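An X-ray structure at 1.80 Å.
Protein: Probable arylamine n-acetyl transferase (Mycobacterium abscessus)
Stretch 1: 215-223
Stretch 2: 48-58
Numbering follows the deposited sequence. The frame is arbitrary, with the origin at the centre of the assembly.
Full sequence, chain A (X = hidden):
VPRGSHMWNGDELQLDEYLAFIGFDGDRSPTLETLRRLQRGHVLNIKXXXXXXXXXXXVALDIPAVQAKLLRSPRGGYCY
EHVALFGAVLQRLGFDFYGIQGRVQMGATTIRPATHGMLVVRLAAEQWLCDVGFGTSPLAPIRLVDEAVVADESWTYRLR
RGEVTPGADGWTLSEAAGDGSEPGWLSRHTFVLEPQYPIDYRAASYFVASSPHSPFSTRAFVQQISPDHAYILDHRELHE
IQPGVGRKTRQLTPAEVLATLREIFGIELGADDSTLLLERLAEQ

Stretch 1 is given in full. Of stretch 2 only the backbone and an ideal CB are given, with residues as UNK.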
ATOM      1  N   PRO A 215      10.228  -0.457  11.303  1.00 45.90           N
ATOM      2  CA  PRO A 215      11.299  -0.051  10.365  1.00 45.84           C
ATOM      3  C   PRO A 215      10.974   1.206   9.548  1.00 48.65           C
ATOM      4  O   PRO A 215      11.898   1.926   9.157  1.00 48.32           O
ATOM      5  CB  PRO A 215      11.455  -1.270   9.449  1.00 47.73           C
ATOM      6  CG  PRO A 215      10.151  -1.989   9.528  1.00 52.67           C
ATOM      7  CD  PRO A 215       9.642  -1.763  10.927  1.00 48.14           C
ATOM      8  N   PHE A 216       9.670   1.493   9.322  1.00 43.44           N
ATOM      9  CA  PHE A 216       9.234   2.653   8.539  1.00 42.28           C
ATOM     10  C   PHE A 216       9.309   3.985   9.325  1.00 42.68           C
ATOM     11  O   PHE A 216       9.095   5.044   8.728  1.00 41.36           O
ATOM     12  CB  PHE A 216       7.801   2.436   7.989  1.00 44.26           C
ATOM     13  CG  PHE A 216       7.615   1.292   7.005  1.00 46.38           C
ATOM     14  CD1 PHE A 216       8.633   0.930   6.126  1.00 49.74           C
ATOM     15  CD2 PHE A 216       6.398   0.628   6.908  1.00 49.49           C
ATOM     16  CE1 PHE A 216       8.454  -0.114   5.208  1.00 51.18           C
ATOM     17  CE2 PHE A 216       6.214  -0.406   5.979  1.00 52.73           C
ATOM     18  CZ  PHE A 216       7.246  -0.774   5.140  1.00 50.77           C
ATOM     19  N   SER A 217       9.640   3.954  10.633  1.00 37.29           N
ATOM     20  CA  SER A 217       9.693   5.185  11.425  1.00 36.07           C
ATOM     21  C   SER A 217      10.967   6.010  11.214  1.00 37.58           C
ATOM     22  O   SER A 217      10.903   7.240  11.291  1.00 35.83           O
ATOM     23  CB  SER A 217       9.543   4.881  12.915  1.00 38.55           C
ATOM     24  OG  SER A 217      10.634   4.138  13.430  1.00 43.28           O
ATOM     25  N   THR A 218      12.124   5.352  10.990  1.00 33.07           N
ATOM     26  CA  THR A 218      13.387   6.087  10.922  1.00 32.20           C
ATOM     27  C   THR A 218      14.043   6.180   9.537  1.00 33.07           C
ATOM     28  O   THR A 218      14.793   7.134   9.317  1.00 32.55           O
ATOM     29  CB  THR A 218      14.395   5.498  11.924  1.00 41.99           C
ATOM     30  OG1 THR A 218      14.433   4.072  11.799  1.00 42.59           O
ATOM     31  CG2 THR A 218      14.070   5.889  13.374  1.00 41.77           C
ATOM     32  N   ARG A 219      13.821   5.214   8.625  1.00 25.87           N
ATOM     33  CA  ARG A 219      14.537   5.264   7.345  1.00 23.55           C
ATOM     34  C   ARG A 219      13.605   5.267   6.139  1.00 25.45           C
ATOM     35  O   ARG A 219      12.608   4.557   6.139  1.00 25.12           O
ATOM     36  CB  ARG A 219      15.513   4.096   7.259  1.00 24.63           C
ATOM     37  CG  ARG A 219      16.672   4.226   8.264  1.00 32.44           C
ATOM     38  CD  ARG A 219      17.292   2.894   8.614  1.00 29.68           C
ATOM     39  NE  ARG A 219      17.697   2.134   7.429  1.00 30.72           N
ATOM     40  CZ  ARG A 219      18.900   2.180   6.873  1.00 38.44           C
ATOM     41  NH1 ARG A 219      19.841   2.968   7.375  1.00 26.93           N
ATOM     42  NH2 ARG A 219      19.175   1.433   5.810  1.00 27.29           N
ATOM     43  N   ALA A 220      13.944   6.088   5.116  1.00 20.23           N
ATOM     44  CA  ALA A 220      13.179   6.274   3.884  1.00 19.96           C
ATOM     45  C   ALA A 220      12.893   4.951   3.169  1.00 23.09           C
ATOM     46  O   ALA A 220      13.769   4.107   3.041  1.00 21.77           O
ATOM     47  CB  ALA A 220      13.918   7.219   2.946  1.00 20.73           C
ATOM     48  N   PHE A 221      11.625   4.752   2.782  1.00 18.88           N
ATOM     49  CA  PHE A 221      11.177   3.587   2.023  1.00 17.82           C
ATOM     50  C   PHE A 221      10.190   4.109   1.014  1.00 21.21           C
ATOM     51  O   PHE A 221       9.168   4.675   1.395  1.00 21.12           O
ATOM     52  CB  PHE A 221      10.583   2.484   2.910  1.00 18.72           C
ATOM     53  CG  PHE A 221      10.715   1.095   2.313  1.00 20.24           C
ATOM     54  CD1 PHE A 221      11.937   0.432   2.313  1.00 22.39           C
ATOM     55  CD2 PHE A 221       9.611   0.440   1.780  1.00 23.46           C
ATOM     56  CE1 PHE A 221      12.056  -0.850   1.756  1.00 24.00           C
ATOM     57  CE2 PHE A 221       9.720  -0.866   1.274  1.00 24.81           C
ATOM     58  CZ  PHE A 221      10.940  -1.500   1.265  1.00 23.21           C
ATOM     59  N   VAL A 222      10.557   4.037  -0.262  1.00 16.52           N
ATOM     60  CA  VAL A 222       9.748   4.574  -1.359  1.00 15.93           C
ATOM     61  C   VAL A 222       9.553   3.465  -2.386  1.00 19.55           C
ATOM     62  O   VAL A 222      10.481   2.702  -2.653  1.00 18.71           O
ATOM     63  CB  VAL A 222      10.426   5.846  -1.946  1.00 19.28           C
ATOM     64  CG1 VAL A 222       9.598   6.447  -3.065  1.00 18.81           C
ATOM     65  CG2 VAL A 222      10.675   6.891  -0.851  1.00 18.52           C
ATOM     66  N   GLN A 223       8.323   3.313  -2.909  1.00 15.41           N
ATOM     67  CA  GLN A 223       8.070   2.191  -3.817  1.00 14.18           C
ATOM     68  C   GLN A 223       7.238   2.595  -5.010  1.00 18.03           C
ATOM     69  O   GLN A 223       6.456   3.538  -4.927  1.00 17.72           O
ATOM     70  CB  GLN A 223       7.359   1.050  -3.058  1.00 15.47           C
ATOM     71  CG  GLN A 223       8.084   0.541  -1.787  1.00 15.32           C
ATOM     72  CD  GLN A 223       7.352  -0.636  -1.216  1.00 23.66           C
ATOM     73  OE1 GLN A 223       7.304  -1.697  -1.825  1.00 17.09           O
ATOM     74  NE2 GLN A 223       6.713  -0.464  -0.051  1.00 15.96           N
ATOM     75  N   UNK A  48       3.853   5.907  -3.359  1.00 15.35           N
ATOM     76  CA  UNK A  48       4.069   5.169  -2.113  1.00 13.91           C
ATOM     77  C   UNK A  48       5.369   5.596  -1.470  1.00 17.73           C
ATOM     78  O   UNK A  48       6.426   5.474  -2.074  1.00 16.08           O
ATOM     79  CB  UNK A  48       4.075   3.660  -2.365  1.00 13.91           C
ATOM     80  N   UNK A  49       5.289   6.108  -0.235  1.00 16.35           N
ATOM     81  CA  UNK A  49       6.450   6.575   0.537  1.00 16.10           C
ATOM     82  C   UNK A  49       6.072   6.781   2.002  1.00 19.46           C
ATOM     83  O   UNK A  49       4.889   6.885   2.321  1.00 19.20           O
ATOM     84  CB  UNK A  49       7.001   7.875  -0.052  1.00 16.10           C
ATOM     85  N   UNK A  50       7.080   6.885   2.876  1.00 17.54           N
ATOM     86  CA  UNK A  50       6.923   7.054   4.329  1.00 17.52           C
ATOM     87  C   UNK A  50       7.676   8.293   4.842  1.00 22.71           C
ATOM     88  O   UNK A  50       8.031   8.321   6.029  1.00 23.79           O
ATOM     89  CB  UNK A  50       7.421   5.805   5.059  1.00 17.52           C
ATOM     90  N   UNK A  51       7.973   9.283   3.960  1.00 19.08           N
ATOM     91  CA  UNK A  51       8.840  10.404   4.317  1.00 19.08           C
ATOM     92  C   UNK A  51       8.296  11.281   5.450  1.00 25.71           C
ATOM     93  O   UNK A  51       9.104  11.864   6.163  1.00 25.54           O
ATOM     94  CB  UNK A  51       9.074  11.273   3.080  1.00 19.08           C
ATOM     95  N   UNK A  52       6.965  11.294   5.688  1.00 22.75           N
ATOM     96  CA  UNK A  52       6.384  12.024   6.806  1.00 21.62           C
ATOM     97  C   UNK A  52       6.790  11.390   8.120  1.00 28.49           C
ATOM     98  O   UNK A  52       7.058  12.120   9.081  1.00 29.93           O
ATOM     99  CB  UNK A  52       4.859  12.072   6.688  1.00 21.62           C
ATOM    100  N   UNK A  53       6.872  10.048   8.169  1.00 24.90           N
ATOM    101  CA  UNK A  53       7.274   9.314   9.378  1.00 24.78           C
ATOM    102  C   UNK A  53       8.754   9.488   9.644  1.00 29.18           C
ATOM    103  O   UNK A  53       9.160   9.650  10.803  1.00 27.81           O
ATOM    104  CB  UNK A  53       6.939   7.827   9.247  1.00 24.78           C
ATOM    105  N   UNK A  54       9.566   9.485   8.568  1.00 25.52           N
ATOM    106  CA  UNK A  54      11.012   9.649   8.693  1.00 25.49           C
ATOM    107  C   UNK A  54      11.342  11.071   9.173  1.00 30.13           C
ATOM    108  O   UNK A  54      12.213  11.218  10.028  1.00 30.54           O
ATOM    109  CB  UNK A  54      11.702   9.358   7.359  1.00 25.49           C
ATOM    110  N   UNK A  55      10.624  12.093   8.658  1.00 27.93           N
ATOM    111  CA  UNK A  55      10.859  13.505   8.984  1.00 29.27           C
ATOM    112  C   UNK A  55      10.124  14.000  10.237  1.00 34.18           C
ATOM    113  O   UNK A  55      10.627  14.917  10.883  1.00 34.49           O
ATOM    114  CB  UNK A  55      10.444  14.370   7.792  1.00 29.27           C
ATOM    115  N   UNK A  56       8.919  13.470  10.543  1.00 31.08           N
ATOM    116  CA  UNK A  56       8.116  14.000  11.648  1.00 31.35           C
ATOM    117  C   UNK A  56       7.552  12.956  12.646  1.00 33.58           C
ATOM    118  O   UNK A  56       6.938  13.380  13.633  1.00 32.06           O
ATOM    119  CB  UNK A  56       6.946  14.787  11.054  1.00 31.35           C
ATOM    120  N   UNK A  57       7.761  11.625  12.423  1.00 28.93           N
ATOM    121  CA  UNK A  57       7.256  10.548  13.300  1.00 29.09           C
ATOM    122  C   UNK A  57       5.713  10.648  13.453  1.00 33.17           C
ATOM    123  O   UNK A  57       5.148  10.213  14.468  1.00 30.20           O
ATOM    124  CB  UNK A  57       7.930  10.623  14.671  1.00 29.09           C
ATOM    125  N   UNK A  58       5.043  11.211  12.416  1.00 31.72           N
ATOM    126  CA  UNK A  58       3.601  11.468  12.379  1.00 32.57           C
ATOM    127  C   UNK A  58       3.069  11.480  10.942  1.00 33.96           C
ATOM    128  O   UNK A  58       3.689  12.059  10.043  1.00 31.52           O
ATOM    129  CB  UNK A  58       3.285  12.800  13.063  1.00 32.57           C
TER

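At position 48 the backbone is extended and its carbonyl oxygen accepts a hydrogen bond from Gln 223 N (3.0 Å from N to O). The CB lies 3.5 Å from Gln 223 O, on the same side as the Gln 223 side chain, with the rings of Phe 216 and Phe 221 further along. A long apolar or aromatic side chain would suit this space. The residue is Trp 48. Its six-membered ring turns an edge to the face of Phe 216 (CH2 to CZ of Phe 216, 4.0 Å), its CZ3 approaches the edge of the Phe 221 ring (3.8 Å from CD2 of Phe 221), and Gln 223 NE2 lies over one indole face, 3.5 Å from CZ3.

Position 49 is also extended, its CB pointing to the side of Val 222, 3.9 Å from CG2; an aliphatic group or the stem of a longer polar chain would fit. Glu 49 places CB there, while its end leads away and OE1 accepts a hydrogen bond from the backbone N of position 51.

Position 50 precedes the helix, and its CB points toward a bend in stretch 1 where the carbonyls of Phe 216 and Arg 219 and the amide of Phe 221 converge. A short side chain carrying both donor and acceptor is favoured, asparagine above all; serine or aspartate would answer only part of this demand. Asn 50 meets all three: ND2 donates to Phe 216 O (2.8 Å) and Arg 219 O (3.0 Å), and OD1 accepts from Phe 221 N (2.8 Å).

From 51 the backbone is helical. The CB at 51 points sideways, with nothing of stretch 1 nearby, so an apolar chain of some length, such as leucine or methionine, could reach Ala 220; Leu 51 does so, CD2 lying 3.8 Å from Ala 220 CB. Position 52, out of reach, is Asp 52.

At 53 the CB already sits 3.6 Å from Phe 216 O, which favours a small residue, here Ala 53. Position 54 runs beside the backbone of 217–220, suiting a compact aliphatic group; Val 54 sets CG1 3.3 Å from Thr 218 O and CG2 3.6 Å from Ala 220 N.

Positions 55 and 56 point away: Leu 55 and His 56. Position 57 has positive phi, easy for glycine or asparagine, yet a long donor could reach the carbonyl of Ser 217. Lys 57 does, NZ bonding Ser 217 O (2.8 Å) and Ala 53 O (2.9 Å). Position 58, beyond reach, is His 58.

Stretch 2 48-58: WENLDAVLHKH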
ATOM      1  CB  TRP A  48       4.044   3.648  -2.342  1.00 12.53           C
ATOM      2  CG  TRP A  48       3.758   2.856  -1.087  1.00 13.69           C
ATOM      3  CD1 TRP A  48       2.575   2.276  -0.746  1.00 16.07           C
ATOM      4  CD2 TRP A  48       4.649   2.641   0.030  1.00 13.71           C
ATOM      5  NE1 TRP A  48       2.692   1.635   0.466  1.00 15.36           N
ATOM      6  CE2 TRP A  48       3.934   1.897   0.995  1.00 16.68           C
ATOM      7  CE3 TRP A  48       5.984   2.996   0.306  1.00 15.27           C
ATOM      8  CZ2 TRP A  48       4.512   1.486   2.201  1.00 16.66           C
ATOM      9  CZ3 TRP A  48       6.542   2.624   1.521  1.00 16.51           C
ATOM     10  CH2 TRP A  48       5.817   1.859   2.444  1.00 17.20           C
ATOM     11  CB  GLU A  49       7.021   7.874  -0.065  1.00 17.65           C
ATOM     12  CG  GLU A  49       5.960   8.937  -0.238  1.00 26.28           C
ATOM     13  CD  GLU A  49       6.252  10.305   0.341  1.00 29.97           C
ATOM     14  OE1 GLU A  49       6.671  10.387   1.516  1.00 25.20           O
ATOM     15  OE2 GLU A  49       6.007  11.302  -0.373  1.00 20.85           O
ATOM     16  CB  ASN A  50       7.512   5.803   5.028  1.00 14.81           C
ATOM     17  CG  ASN A  50       9.037   5.738   4.939  1.00 29.66           C
ATOM     18  OD1 ASN A  50       9.667   6.281   4.009  1.00 19.88           O
ATOM     19  ND2 ASN A  50       9.672   5.166   5.954  1.00 23.66           N
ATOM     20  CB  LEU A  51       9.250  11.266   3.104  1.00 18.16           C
ATOM     21  CG  LEU A  51       9.999  10.505   1.974  1.00 21.21           C
ATOM     22  CD1 LEU A  51      10.189  11.377   0.715  1.00 20.34           C
ATOM     23  CD2 LEU A  51      11.317   9.941   2.453  1.00 23.22           C
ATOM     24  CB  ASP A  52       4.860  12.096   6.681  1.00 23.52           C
ATOM     25  CG  ASP A  52       4.376  13.172   5.735  1.00 25.59           C
ATOM     26  OD1 ASP A  52       5.230  13.899   5.162  1.00 25.48           O
ATOM     27  OD2 ASP A  52       3.156  13.262   5.526  1.00 26.81           O
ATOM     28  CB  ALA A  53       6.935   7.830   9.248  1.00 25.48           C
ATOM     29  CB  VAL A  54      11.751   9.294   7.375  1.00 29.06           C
ATOM     30  CG1 VAL A  54      13.265   9.418   7.533  1.00 28.62           C
ATOM     31  CG2 VAL A  54      11.379   7.882   6.912  1.00 28.53           C
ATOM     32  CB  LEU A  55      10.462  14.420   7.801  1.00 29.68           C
ATOM     33  CG  LEU A  55      11.219  14.244   6.456  1.00 35.55           C
ATOM     34  CD1 LEU A  55      10.410  14.805   5.295  1.00 36.30           C
ATOM     35  CD2 LEU A  55      12.563  14.925   6.479  1.00 37.89           C
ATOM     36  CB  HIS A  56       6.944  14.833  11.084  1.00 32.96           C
ATOM     37  CG  HIS A  56       7.351  15.874  10.080  1.00 36.89           C
ATOM     38  ND1 HIS A  56       8.248  16.883  10.402  1.00 39.03           N
ATOM     39  CD2 HIS A  56       6.977  16.017   8.786  1.00 39.38           C
ATOM     40  CE1 HIS A  56       8.405  17.590   9.294  1.00 38.80           C
ATOM     41  NE2 HIS A  56       7.649  17.115   8.297  1.00 39.30           N
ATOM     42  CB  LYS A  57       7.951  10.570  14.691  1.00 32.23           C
ATOM     43  CG  LYS A  57       9.485  10.501  14.652  1.00 36.84           C
ATOM     44  CD  LYS A  57      10.016   9.067  14.529  1.00 32.98           C
ATOM     45  CE  LYS A  57      11.405   9.031  13.930  1.00 34.97           C
ATOM     46  NZ  LYS A  57      11.441   9.655  12.575  1.00 32.97           N
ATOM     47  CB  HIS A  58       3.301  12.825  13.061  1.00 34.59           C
ATOM     48  CG  HIS A  58       1.870  13.260  12.992  1.00 39.06           C
ATOM     49  ND1 HIS A  58       1.438  14.181  12.043  1.00 41.44           N
ATOM     50  CD2 HIS A  58       0.813  12.879  13.747  1.00 41.32           C
ATOM     51  CE1 HIS A  58       0.138  14.322  12.251  1.00 41.01           C
ATOM     52  NE2 HIS A  58      -0.282  13.559  13.266  1.00 41.27           N
TER
HETATM   53  O   HOH W   1       5.072   5.413  -6.103  1.00 19.76           O
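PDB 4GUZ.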